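Local coordinates for GGDEF and EAL domain-containing protein (Vibrio cholerae O1 str. 2010EL-1786, PDB 6PWK) that serves as a cyclic di-GMP receptor, binding the dinucleotide in its EAL domain, and probably controls large adhesins and biofilm formation, at residues A[256-266]-A[294-302]; A[314-325]-A[347-355]. All coordinates share one frame; numbering follows the deposited sequence.

Interaction 1. Residues A[256-266]-A[294-302]; sequences VIQQLEKGELT and HLSVANLLH
The carboxylate oxygen OE2 of E261 sits among three residues of 294-302, hydrogen-bonded to none. It meets the H294 ring at its edge, in plane, with OE2 3.2 Å from CD2 of H294, and the carboxylate and ring planes stand 61° apart. On the same oxygen converge S296, whose OG lies 3.6 Å from E261 OE2, and a methyl of V297. The E261 chain folds at chi2 (-73°), which brings the carboxylate round to the imidazole. ND1 of H294 is held by the carbonyl of T290, fixing the ring while its face takes a methyl: I257 CG2 makes a CH-pi contact 3.7 Å from the H294 ring centroid. That methyl stands anti to the backbone N of I257, leaving CG1 to run to L301, with CG1 3.9 Å from CD1 of L301.

Away from this edge the contact is mostly aliphatic. L260 lays CB against V297 CG1 (3.7 Å), and its CD1 reaches CD2 of L301 (3.7 Å) as well as CB of L300. CG1 of V256 packs against CD2 of L301, the two side chains running antiparallel. L300 offers a methyl to the carbonyl oxygen of T266, past the helix end. V256, L260 and L301 also touch strand 269-272, so the end of helix 245-261 and the turn entering strand 301-305 meet over a strand of the EAL barrel. With no hydrogen bond between the segments, cohesion rests mainly on packed aliphatic side chains; E261 and H294 may add a modest attraction if the imidazole is protonated.

Interaction 2. Residues A[314-325]-A[347-355]; sequences PHYTALFCNAVR and NEFRPKYVK
F349 is the knob of this contact, set in a hole made by P314, T317, A318 and C321 on one side of helix 314-326. Its ring enters edge first: CE2 lies 3.7 Å from CA of A318, and CZ lies 3.5 Å from the carbonyl oxygen of P314, in the ring plane. The edge therefore abuts the backbone of the helix's first turn, where A318 N and P314 O are already bonded to each other. The methyl of A318 adds a contact, CB to CE2 of F349 at 3.8 Å. Further along, C321 SG stands obliquely to the ring, 5.4 Å from the F349 centroid, a sulfur-aromatic contact. Outside the two segments, F310 meets F349 edge to face.

Two turns on from A318, R325 reaches across to the backbone that ends helix 345-349. Its NH1 donates to the carbonyl oxygen of F349 at 3.2 Å, almost in line with the C=O bond but 29° out of the guanidinium plane and bent at hydrogen (138°). NH2 bonds R350 O near that plane, though the modelled length is too short to trust. With the chain extended from CG to NE (chi3 175°), the guanidinium reaches both carbonyls, and NE is paired with D330 in a salt bridge that would help to orient it. A cation beside these carbonyls probably suits the C-terminal end of the short helix, where R350 breaks away with positive phi.

R285 of the second subunit packs on A318 and forms a salt bridge with E348. Segment 347-355 continues into strand 353-356, parallel to strand 330-336, while helix 314-326 lies over strand 301-305 through T317, F320, C321 and V324, and beside helix 281-292.

How the interactions relate
Interactions 1 and 2 follow one another along the chain, their centres about 20 Å apart, and both reach the same EAL-domain sheet. They touch where their second segments meet: H302 NE2 lies 2.7 Å from K352 NZ, and Y353 packs on the same imidazole. Interaction 1 lies nearer a bound cyclic di-GMP, with the V256 side chain about 7 Å from it, against about 14 Å for T317 of interaction 2. Each is about 13 Å from the magnesium ion, measured from the side chains of V256 and P351. Segment 347-355 nonetheless leads to the metal site, because K355 forms salt bridges with the magnesium ligands E218 and E304.

Interaction 1. Residues A[256-266]-A[294-302]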
# COMPACT_ATOMS: atom_id res chain seq x y z
N VAL A 256 13.88 -17.29 19.47
CA VAL A 256 14.88 -18.18 18.89
C VAL A 256 16.29 -17.70 19.24
O VAL A 256 17.16 -18.50 19.59
CB VAL A 256 14.68 -18.28 17.37
CG1 VAL A 256 15.89 -18.94 16.72
CG2 VAL A 256 13.42 -19.07 17.05
N ILE A 257 16.53 -16.38 19.16
CA ILE A 257 17.85 -15.85 19.46
C ILE A 257 18.20 -16.06 20.94
O ILE A 257 19.35 -16.35 21.28
CB ILE A 257 17.94 -14.37 19.05
CG1 ILE A 257 17.94 -14.25 17.53
CG2 ILE A 257 19.18 -13.71 19.64
CD1 ILE A 257 17.98 -12.83 17.03
N GLN A 258 17.20 -15.93 21.82
CA GLN A 258 17.43 -16.25 23.23
C GLN A 258 17.95 -17.67 23.41
O GLN A 258 18.87 -17.91 24.19
CB GLN A 258 16.13 -16.07 24.03
CG GLN A 258 15.60 -14.65 24.08
CD GLN A 258 14.18 -14.59 24.63
OE1 GLN A 258 13.76 -15.48 25.38
NE2 GLN A 258 13.44 -13.56 24.25
N GLN A 259 17.37 -18.62 22.67
CA GLN A 259 17.83 -20.01 22.76
C GLN A 259 19.25 -20.16 22.25
O GLN A 259 20.04 -20.92 22.82
CB GLN A 259 16.88 -20.92 21.98
CG GLN A 259 15.59 -21.24 22.72
CD GLN A 259 15.82 -22.08 23.96
OE1 GLN A 259 16.80 -22.81 24.05
NE2 GLN A 259 14.92 -21.96 24.93
N LEU A 260 19.61 -19.45 21.18
CA LEU A 260 20.98 -19.51 20.68
C LEU A 260 21.95 -18.83 21.64
O LEU A 260 23.09 -19.28 21.79
CB LEU A 260 21.06 -18.89 19.29
CG LEU A 260 20.35 -19.66 18.17
CD1 LEU A 260 20.56 -18.98 16.83
CD2 LEU A 260 20.83 -21.10 18.13
N GLU A 261 21.51 -17.75 22.29
CA GLU A 261 22.36 -17.08 23.27
C GLU A 261 22.65 -17.99 24.46
O GLU A 261 23.68 -17.83 25.13
CB GLU A 261 21.71 -15.78 23.74
CG GLU A 261 21.64 -14.69 22.68
CD GLU A 261 22.99 -14.06 22.40
OE1 GLU A 261 23.84 -14.03 23.32
OE2 GLU A 261 23.21 -13.60 21.26
N LYS A 262 21.77 -18.95 24.74
CA LYS A 262 22.00 -19.91 25.81
C LYS A 262 23.06 -20.95 25.46
O LYS A 262 23.26 -21.88 26.25
CB LYS A 262 20.70 -20.61 26.20
CG LYS A 262 19.65 -19.67 26.77
CD LYS A 262 18.63 -20.39 27.66
CE LYS A 262 17.71 -21.30 26.86
NZ LYS A 262 16.65 -21.89 27.73
N GLY A 263 23.72 -20.81 24.31
CA GLY A 263 24.77 -21.75 23.92
C GLY A 263 24.31 -23.18 23.79
O GLY A 263 25.15 -24.09 23.78
N GLU A 264 23.01 -23.42 23.67
CA GLU A 264 22.49 -24.78 23.67
C GLU A 264 22.54 -25.40 22.27
O GLU A 264 23.20 -26.42 22.06
CB GLU A 264 21.06 -24.80 24.21
N LEU A 265 21.85 -24.78 21.31
CA LEU A 265 21.69 -25.37 19.99
C LEU A 265 22.94 -25.13 19.15
O LEU A 265 23.29 -23.98 18.85
CB LEU A 265 20.45 -24.81 19.31
CG LEU A 265 19.17 -25.26 20.04
CD1 LEU A 265 17.93 -24.74 19.35
CD2 LEU A 265 19.14 -26.77 20.14
N THR A 266 23.62 -26.21 18.78
CA THR A 266 24.88 -26.14 18.05
C THR A 266 24.69 -25.91 16.56
O THR A 266 25.63 -25.46 15.90
CB THR A 266 25.67 -27.43 18.27
OG1 THR A 266 24.98 -28.53 17.65
CG2 THR A 266 25.82 -27.72 19.75
N HIS A 294 23.26 -9.22 18.31
CA HIS A 294 23.52 -10.64 18.57
C HIS A 294 24.38 -11.21 17.43
O HIS A 294 24.01 -12.17 16.76
CB HIS A 294 22.22 -11.42 18.71
CG HIS A 294 21.30 -10.87 19.76
ND1 HIS A 294 20.31 -9.95 19.48
CD2 HIS A 294 21.22 -11.12 21.09
CE1 HIS A 294 19.66 -9.65 20.59
NE2 HIS A 294 20.19 -10.35 21.58
N LEU A 295 25.55 -10.61 17.23
CA LEU A 295 26.42 -11.04 16.14
C LEU A 295 27.02 -12.41 16.40
O LEU A 295 27.38 -13.11 15.45
CB LEU A 295 27.54 -10.01 15.93
CG LEU A 295 27.11 -8.60 15.52
CD1 LEU A 295 28.30 -7.66 15.54
CD2 LEU A 295 26.46 -8.62 14.15
N SER A 296 27.12 -12.82 17.67
CA SER A 296 27.73 -14.11 17.99
C SER A 296 26.91 -15.26 17.43
O SER A 296 27.47 -16.28 16.99
CB SER A 296 27.89 -14.24 19.50
OG SER A 296 26.66 -13.97 20.17
N VAL A 297 25.58 -15.13 17.42
CA VAL A 297 24.70 -16.19 16.95
C VAL A 297 24.22 -15.95 15.52
O VAL A 297 23.41 -16.74 15.01
CB VAL A 297 23.49 -16.36 17.89
CG1 VAL A 297 23.96 -16.60 19.31
CG2 VAL A 297 22.58 -15.14 17.81
N ALA A 298 24.68 -14.88 14.87
CA ALA A 298 24.14 -14.51 13.56
C ALA A 298 24.42 -15.59 12.52
O ALA A 298 23.59 -15.82 11.63
CB ALA A 298 24.72 -13.17 13.12
N ASN A 299 25.56 -16.26 12.61
CA ASN A 299 25.89 -17.31 11.66
C ASN A 299 25.02 -18.55 11.81
O ASN A 299 25.05 -19.42 10.94
CB ASN A 299 27.37 -17.70 11.79
CG ASN A 299 27.77 -17.99 13.22
OD1 ASN A 299 28.22 -17.10 13.95
ND2 ASN A 299 27.62 -19.25 13.63
N LEU A 300 24.23 -18.64 12.89
CA LEU A 300 23.38 -19.79 13.15
C LEU A 300 21.91 -19.52 12.83
O LEU A 300 21.04 -20.27 13.28
CB LEU A 300 23.53 -20.23 14.61
CG LEU A 300 24.91 -20.67 15.08
CD1 LEU A 300 24.94 -20.85 16.59
CD2 LEU A 300 25.32 -21.95 14.38
N LEU A 301 21.62 -18.47 12.07
CA LEU A 301 20.26 -18.08 11.75
C LEU A 301 20.04 -18.17 10.25
O LEU A 301 20.71 -17.47 9.48
CB LEU A 301 19.95 -16.66 12.25
CG LEU A 301 19.74 -16.47 13.75
CD1 LEU A 301 19.59 -15.00 14.08
CD2 LEU A 301 18.53 -17.25 14.23
N HIS A 302 19.10 -19.02 9.84
CA HIS A 302 18.64 -19.09 8.46
C HIS A 302 17.22 -18.56 8.41
O HIS A 302 16.34 -19.05 9.13
CB HIS A 302 18.70 -20.53 7.93
CG HIS A 302 20.08 -21.06 7.75
ND1 HIS A 302 20.34 -22.31 7.22
CD2 HIS A 302 21.29 -20.51 8.02
CE1 HIS A 302 21.65 -22.50 7.18
NE2 HIS A 302 22.25 -21.43 7.66

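Interaction 2. Residues A[314-325]-A[347-355]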
# COMPACT_ATOMS: atom_id res chain seq x y z
N PRO A 314 9.95 -8.43 -4.94
CA PRO A 314 11.41 -8.62 -5.04
C PRO A 314 12.20 -7.52 -4.36
O PRO A 314 13.30 -7.78 -3.85
CB PRO A 314 11.67 -8.65 -6.55
CG PRO A 314 10.32 -8.75 -7.20
CD PRO A 314 9.36 -8.11 -6.25
N HIS A 315 11.68 -6.29 -4.34
CA HIS A 315 12.44 -5.17 -3.81
C HIS A 315 12.39 -5.12 -2.29
O HIS A 315 13.41 -4.87 -1.64
CB HIS A 315 11.93 -3.87 -4.43
CG HIS A 315 11.93 -3.88 -5.92
ND1 HIS A 315 10.77 -3.89 -6.67
CD2 HIS A 315 12.95 -3.92 -6.81
CE1 HIS A 315 11.08 -3.92 -7.95
NE2 HIS A 315 12.40 -3.93 -8.07
N TYR A 316 11.21 -5.35 -1.70
CA TYR A 316 11.15 -5.55 -0.25
C TYR A 316 12.02 -6.73 0.17
O TYR A 316 12.74 -6.65 1.17
CB TYR A 316 9.71 -5.79 0.20
CG TYR A 316 8.85 -4.55 0.29
CD1 TYR A 316 9.08 -3.58 1.25
CD2 TYR A 316 7.77 -4.38 -0.57
CE1 TYR A 316 8.28 -2.46 1.35
CE2 TYR A 316 6.96 -3.26 -0.48
CZ TYR A 316 7.22 -2.30 0.48
OH TYR A 316 6.42 -1.19 0.56
N THR A 317 11.97 -7.82 -0.60
CA THR A 317 12.73 -9.02 -0.24
C THR A 317 14.23 -8.77 -0.33
O THR A 317 14.99 -9.20 0.54
CB THR A 317 12.33 -10.18 -1.15
OG1 THR A 317 10.90 -10.27 -1.20
CG2 THR A 317 12.89 -11.49 -0.63
N ALA A 318 14.68 -8.06 -1.37
CA ALA A 318 16.10 -7.78 -1.50
C ALA A 318 16.59 -6.86 -0.39
O ALA A 318 17.72 -7.01 0.09
CB ALA A 318 16.39 -7.16 -2.87
N LEU A 319 15.76 -5.92 0.05
CA LEU A 319 16.13 -5.09 1.19
C LEU A 319 16.24 -5.93 2.46
O LEU A 319 17.14 -5.72 3.28
CB LEU A 319 15.11 -3.96 1.38
CG LEU A 319 15.03 -2.93 0.26
CD1 LEU A 319 14.02 -1.84 0.60
CD2 LEU A 319 16.40 -2.33 -0.04
N PHE A 320 15.33 -6.89 2.63
CA PHE A 320 15.41 -7.78 3.79
C PHE A 320 16.62 -8.70 3.69
O PHE A 320 17.33 -8.91 4.68
CB PHE A 320 14.12 -8.59 3.91
CG PHE A 320 14.13 -9.58 5.04
CD1 PHE A 320 13.87 -9.17 6.34
CD2 PHE A 320 14.40 -10.92 4.80
CE1 PHE A 320 13.88 -10.08 7.38
CE2 PHE A 320 14.42 -11.83 5.84
CZ PHE A 320 14.15 -11.41 7.13
N CYS A 321 16.87 -9.25 2.50
CA CYS A 321 17.99 -10.17 2.33
C CYS A 321 19.32 -9.46 2.55
O CYS A 321 20.25 -10.04 3.12
CB CYS A 321 17.95 -10.80 0.94
SG CYS A 321 16.61 -12.00 0.71
N ASN A 322 19.43 -8.21 2.11
CA ASN A 322 20.66 -7.45 2.33
C ASN A 322 20.89 -7.22 3.82
O ASN A 322 22.00 -7.42 4.33
CB ASN A 322 20.61 -6.12 1.59
CG ASN A 322 20.72 -6.29 0.08
OD1 ASN A 322 21.20 -7.31 -0.40
ND2 ASN A 322 20.29 -5.28 -0.66
N ALA A 323 19.85 -6.81 4.54
CA ALA A 323 19.97 -6.60 5.98
C ALA A 323 20.36 -7.89 6.69
O ALA A 323 21.15 -7.87 7.65
CB ALA A 323 18.66 -6.06 6.55
N VAL A 324 19.82 -9.02 6.24
CA VAL A 324 20.11 -10.30 6.88
C VAL A 324 21.56 -10.70 6.65
O VAL A 324 22.28 -11.08 7.58
CB VAL A 324 19.13 -11.38 6.39
CG1 VAL A 324 19.69 -12.77 6.61
CG2 VAL A 324 17.79 -11.22 7.09
N ARG A 325 22.02 -10.61 5.40
CA ARG A 325 23.39 -11.02 5.08
C ARG A 325 24.43 -10.02 5.56
O ARG A 325 25.54 -10.42 5.93
CB ARG A 325 23.54 -11.25 3.58
CG ARG A 325 23.22 -12.67 3.14
CD ARG A 325 23.25 -12.82 1.63
NE ARG A 325 23.07 -14.22 1.23
CZ ARG A 325 22.88 -14.62 -0.02
NH1 ARG A 325 22.83 -13.73 -1.00
NH2 ARG A 325 22.72 -15.91 -0.28
N ASN A 347 18.86 -16.65 -9.69
CA ASN A 347 20.12 -16.16 -10.24
C ASN A 347 20.49 -14.81 -9.64
O ASN A 347 21.68 -14.54 -9.41
CB ASN A 347 20.01 -16.07 -11.76
CG ASN A 347 21.37 -15.94 -12.43
OD1 ASN A 347 22.38 -16.41 -11.91
ND2 ASN A 347 21.39 -15.28 -13.58
N GLU A 348 19.50 -13.96 -9.38
CA GLU A 348 19.79 -12.64 -8.82
C GLU A 348 20.03 -12.70 -7.32
O GLU A 348 20.97 -12.07 -6.82
CB GLU A 348 18.65 -11.67 -9.14
CG GLU A 348 18.93 -10.25 -8.68
CD GLU A 348 17.67 -9.40 -8.59
OE1 GLU A 348 17.77 -8.17 -8.75
OE2 GLU A 348 16.58 -9.97 -8.37
N PHE A 349 19.22 -13.47 -6.59
CA PHE A 349 19.28 -13.46 -5.14
C PHE A 349 20.33 -14.42 -4.57
O PHE A 349 20.90 -14.13 -3.51
CB PHE A 349 17.91 -13.81 -4.55
CG PHE A 349 16.92 -12.69 -4.62
CD1 PHE A 349 16.18 -12.46 -5.78
CD2 PHE A 349 16.72 -11.85 -3.54
CE1 PHE A 349 15.27 -11.42 -5.84
CE2 PHE A 349 15.80 -10.81 -3.60
CZ PHE A 349 15.08 -10.60 -4.75
N ARG A 350 20.59 -15.54 -5.24
CA ARG A 350 21.55 -16.54 -4.78
C ARG A 350 21.26 -16.98 -3.35
O ARG A 350 22.05 -16.71 -2.44
CB ARG A 350 22.98 -16.01 -4.87
CG ARG A 350 23.48 -15.73 -6.28
CD ARG A 350 23.95 -16.99 -6.96
NE ARG A 350 24.95 -16.70 -7.99
CZ ARG A 350 24.66 -16.32 -9.23
NH1 ARG A 350 23.39 -16.18 -9.60
NH2 ARG A 350 25.63 -16.08 -10.10
N PRO A 351 20.14 -17.66 -3.10
CA PRO A 351 19.84 -18.10 -1.73
C PRO A 351 20.81 -19.18 -1.28
O PRO A 351 21.42 -19.89 -2.09
CB PRO A 351 18.42 -18.64 -1.83
CG PRO A 351 18.28 -19.07 -3.25
CD PRO A 351 19.10 -18.09 -4.05
N LYS A 352 20.96 -19.29 0.04
CA LYS A 352 21.83 -20.33 0.59
C LYS A 352 21.27 -21.72 0.32
O LYS A 352 22.03 -22.66 0.07
CB LYS A 352 22.01 -20.11 2.10
CG LYS A 352 22.98 -21.08 2.75
CD LYS A 352 23.15 -20.79 4.23
CE LYS A 352 24.29 -21.58 4.84
NZ LYS A 352 24.55 -21.21 6.25
N TYR A 353 19.95 -21.86 0.35
CA TYR A 353 19.31 -23.14 0.09
C TYR A 353 17.96 -22.90 -0.57
O TYR A 353 17.46 -21.78 -0.63
CB TYR A 353 19.14 -23.96 1.37
CG TYR A 353 18.22 -23.32 2.39
CD1 TYR A 353 16.85 -23.59 2.38
CD2 TYR A 353 18.71 -22.45 3.35
CE1 TYR A 353 16.00 -23.01 3.31
CE2 TYR A 353 17.86 -21.86 4.28
CZ TYR A 353 16.52 -22.15 4.25
OH TYR A 353 15.68 -21.57 5.18
N VAL A 354 17.38 -23.99 -1.08
CA VAL A 354 16.02 -23.99 -1.59
C VAL A 354 15.30 -25.19 -0.99
O VAL A 354 15.75 -26.33 -1.16
CB VAL A 354 15.96 -24.01 -3.13
CG1 VAL A 354 16.35 -22.65 -3.69
CG2 VAL A 354 16.88 -25.09 -3.69
N LYS A 355 14.21 -24.94 -0.28
CA LYS A 355 13.38 -26.00 0.28
C LYS A 355 12.22 -26.24 -0.68
O LYS A 355 11.41 -25.33 -0.91
CB LYS A 355 12.88 -25.64 1.68
CG LYS A 355 12.36 -26.82 2.48
CD LYS A 355 12.25 -26.48 3.96
CE LYS A 355 13.61 -26.10 4.54
NZ LYS A 355 13.54 -25.86 6.01